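Local coordinates for protein probable 2-phosphosulfolactate phosphatase (Clostridium acetobutylicum, PDB 1VR0) that probably catalyses the magnesium-dependent hydrolysis of (2R)-O-phospho-3-sulfolactate to (2R)-3-sulfolactate and phosphate, at residues A[68-73]-A[109-114]. Sequence-based numbering, arbitrary orientation.
Sequences KKVKEY and TLIMTT
At T109 the strand begins by setting a methyl over the ring of Y73. T109 CG2 stands 3.7 Å from Y73 CG, the closest approach to the ring. The same T109 CG2 lies 4.1 Å from the Y73 ring centroid, 24° off the normal, which defines a CH-pi contact on one face, displaced toward the rim. CG2 lies anti to the backbone N of T109, which puts OG1 beside that N, where it makes a weak hydrogen bond to R56 NH1. L110 turns its side chain to the other side of the sheet, against A49 of helix 42-51, so the next residue to meet 68-73 is I111. The strand is the middle one of three parallel strands, between 56-59 and 77-81, and the axis of 68-73 runs nearly antiparallel to that of 109-113 (170°), 9.1 Å away at closest approach. Since 56-59, 63-73 and 77-81 follow one another in sequence, this is a beta-alpha-beta crossover, with the connecting helix packed over the strand lying between its two parallel strands. I111 sends both branches to the helix: I111 CD1 reaches Y73 CD2 at 3.9 Å, and I111 CG2 meets K69 CB, also at 3.9 Å. V70 adds a looser apolar contact, V70 CG2 to I111 CG1 at 4.4 Å, and also touches L79. K69 gives this packing its CB alone, for the chain bends at chi2 (-46°) and carries K69 NZ away to a salt bridge with E72 OE2, 3.0 Å long and made on the syn lone pair.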
ATOM      1  N   LYS A  68       8.800 -22.970  24.790  1.00 40.45           N
ATOM      2  CA  LYS A  68       8.300 -24.319  24.634  1.00 41.05           C
ATOM      3  C   LYS A  68       9.066 -25.034  23.498  1.00 40.85           C
ATOM      4  O   LYS A  68       9.480 -26.191  23.641  1.00 40.62           O
ATOM      5  CB  LYS A  68       6.786 -24.238  24.367  1.00 41.25           C
ATOM      6  CG  LYS A  68       6.008 -25.558  24.352  1.00 42.69           C
ATOM      7  CD  LYS A  68       4.804 -25.483  23.355  1.00 43.10           C
ATOM      8  CE  LYS A  68       3.767 -26.615  23.580  1.00 43.43           C
ATOM      9  NZ  LYS A  68       2.526 -26.357  22.790  1.00 42.99           N
ATOM     10  N   LYS A  69       9.292 -24.325  22.397  1.00 40.84           N
ATOM     11  CA  LYS A  69      10.034 -24.871  21.260  1.00 41.28           C
ATOM     12  C   LYS A  69      11.490 -25.270  21.583  1.00 41.38           C
ATOM     13  O   LYS A  69      11.999 -26.249  21.037  1.00 41.29           O
ATOM     14  CB  LYS A  69      10.032 -23.883  20.085  1.00 41.74           C
ATOM     15  CG  LYS A  69       8.745 -23.851  19.216  1.00 42.73           C
ATOM     16  CD  LYS A  69       8.257 -25.253  18.853  1.00 43.98           C
ATOM     17  CE  LYS A  69       7.355 -25.288  17.611  1.00 43.97           C
ATOM     18  NZ  LYS A  69       7.166 -26.718  17.152  1.00 43.80           N
ATOM     19  N   VAL A  70      12.156 -24.526  22.466  1.00 41.51           N
ATOM     20  CA  VAL A  70      13.493 -24.916  22.958  1.00 41.37           C
ATOM     21  C   VAL A  70      13.537 -26.347  23.494  1.00 41.29           C
ATOM     22  O   VAL A  70      14.441 -27.120  23.168  1.00 41.54           O
ATOM     23  CB  VAL A  70      13.971 -24.004  24.109  1.00 41.29           C
ATOM     24  CG1 VAL A  70      15.088 -24.695  24.939  1.00 41.33           C
ATOM     25  CG2 VAL A  70      14.433 -22.667  23.567  1.00 41.35           C
ATOM     26  N   LYS A  71      12.576 -26.681  24.342  1.00 41.25           N
ATOM     27  CA  LYS A  71      12.527 -28.002  24.939  1.00 41.48           C
ATOM     28  C   LYS A  71      12.418 -29.071  23.852  1.00 41.46           C
ATOM     29  O   LYS A  71      12.977 -30.130  23.984  1.00 41.88           O
ATOM     30  CB  LYS A  71      11.363 -28.116  25.950  1.00 41.36           C
ATOM     31  N   GLU A  72      11.721 -28.777  22.763  1.00 41.69           N
ATOM     32  CA  GLU A  72      11.544 -29.734  21.670  1.00 42.02           C
ATOM     33  C   GLU A  72      12.799 -30.019  20.866  1.00 41.23           C
ATOM     34  O   GLU A  72      12.973 -31.133  20.392  1.00 41.33           O
ATOM     35  CB  GLU A  72      10.511 -29.229  20.679  1.00 41.76           C
ATOM     36  CG  GLU A  72       9.090 -29.456  21.090  1.00 43.65           C
ATOM     37  CD  GLU A  72       8.130 -28.774  20.133  1.00 45.35           C
ATOM     38  OE1 GLU A  72       7.155 -28.147  20.656  1.00 50.01           O
ATOM     39  OE2 GLU A  72       8.381 -28.842  18.877  1.00 46.74           O
ATOM     40  N   TYR A  73      13.635 -29.005  20.668  1.00 40.70           N
ATOM     41  CA  TYR A  73      14.850 -29.155  19.887  1.00 40.09           C
ATOM     42  C   TYR A  73      16.113 -29.364  20.732  1.00 39.70           C
ATOM     43  O   TYR A  73      17.178 -29.453  20.177  1.00 40.06           O
ATOM     44  CB  TYR A  73      15.025 -27.978  18.923  1.00 39.82           C
ATOM     45  CG  TYR A  73      13.984 -27.928  17.828  1.00 40.04           C
ATOM     46  CD1 TYR A  73      14.142 -28.651  16.647  1.00 39.12           C
ATOM     47  CD2 TYR A  73      12.825 -27.152  17.976  1.00 39.90           C
ATOM     48  CE1 TYR A  73      13.174 -28.611  15.632  1.00 39.58           C
ATOM     49  CE2 TYR A  73      11.853 -27.104  16.991  1.00 40.08           C
ATOM     50  CZ  TYR A  73      12.026 -27.833  15.804  1.00 40.78           C
ATOM     51  OH  TYR A  73      11.054 -27.759  14.815  1.00 39.37           O
ATOM     52  N   THR A 109      19.798 -24.770  16.063  1.00 38.16           N
ATOM     53  CA  THR A 109      18.404 -24.507  15.720  1.00 38.01           C
ATOM     54  C   THR A 109      17.976 -23.179  16.362  1.00 37.89           C
ATOM     55  O   THR A 109      17.923 -23.058  17.570  1.00 37.74           O
ATOM     56  CB  THR A 109      17.490 -25.645  16.236  1.00 37.84           C
ATOM     57  OG1 THR A 109      17.634 -26.797  15.410  1.00 36.54           O
ATOM     58  CG2 THR A 109      16.033 -25.230  16.250  1.00 38.86           C
ATOM     59  N   LEU A 110      17.662 -22.197  15.540  1.00 38.06           N
ATOM     60  CA  LEU A 110      17.352 -20.856  16.008  1.00 38.48           C
ATOM     61  C   LEU A 110      15.847 -20.668  16.158  1.00 38.88           C
ATOM     62  O   LEU A 110      15.119 -20.599  15.168  1.00 38.88           O
ATOM     63  CB  LEU A 110      17.932 -19.857  15.019  1.00 38.44           C
ATOM     64  CG  LEU A 110      17.666 -18.392  15.228  1.00 38.50           C
ATOM     65  CD1 LEU A 110      18.060 -17.928  16.626  1.00 39.44           C
ATOM     66  CD2 LEU A 110      18.449 -17.684  14.190  1.00 39.26           C
ATOM     67  N   ILE A 111      15.386 -20.614  17.401  1.00 39.61           N
ATOM     68  CA  ILE A 111      14.008 -20.293  17.694  1.00 40.66           C
ATOM     69  C   ILE A 111      13.930 -18.761  17.755  1.00 41.93           C
ATOM     70  O   ILE A 111      14.613 -18.124  18.545  1.00 40.82           O
ATOM     71  CB  ILE A 111      13.547 -20.850  19.044  1.00 40.68           C
ATOM     72  CG1 ILE A 111      13.907 -22.333  19.236  1.00 42.36           C
ATOM     73  CG2 ILE A 111      12.066 -20.665  19.223  1.00 41.34           C
ATOM     74  CD1 ILE A 111      13.496 -23.274  18.124  1.00 43.36           C
HETATM   75  N   MSE A 112      13.110 -18.157  16.908  1.00 43.68           N
HETATM   76  CA  MSE A 112      12.924 -16.720  17.002  1.00 46.81           C
HETATM   77  C   MSE A 112      11.515 -16.204  16.881  1.00 44.74           C
HETATM   78  O   MSE A 112      10.658 -16.793  16.222  1.00 44.95           O
HETATM   79  CB  MSE A 112      13.807 -15.960  16.012  1.00 46.79           C
HETATM   80  CG  MSE A 112      13.884 -16.483  14.613  1.00 50.68           C
HETATM   81 SE   MSE A 112      14.830 -15.200  13.344  1.00 59.32          SE
HETATM   82  CE  MSE A 112      16.019 -14.107  14.712  1.00 60.76           C
ATOM     83  N   THR A 113      11.311 -15.076  17.545  1.00 43.73           N
ATOM     84  CA  THR A 113      10.079 -14.350  17.488  1.00 43.13           C
ATOM     85  C   THR A 113      10.451 -12.880  17.388  1.00 42.73           C
ATOM     86  O   THR A 113      11.333 -12.404  18.114  1.00 42.41           O
ATOM     87  CB  THR A 113       9.197 -14.644  18.712  1.00 43.13           C
ATOM     88  OG1 THR A 113       7.986 -13.905  18.591  1.00 43.90           O
ATOM     89  CG2 THR A 113       9.878 -14.304  20.037  1.00 43.06           C
ATOM     90  N   THR A 114       9.813 -12.175  16.456  1.00 42.58           N
ATOM     91  CA  THR A 114      10.080 -10.755  16.238  1.00 42.54           C
ATOM     92  C   THR A 114       8.800  -9.950  16.092  1.00 42.61           C
ATOM     93  O   THR A 114       7.691 -10.501  16.006  1.00 43.03           O
ATOM     94  CB  THR A 114      11.008 -10.482  15.002  1.00 42.59           C
ATOM     95  OG1 THR A 114      10.327 -10.748  13.773  1.00 43.36           O
ATOM     96  CG2 THR A 114      12.266 -11.300  15.045  1.00 42.85           C
TER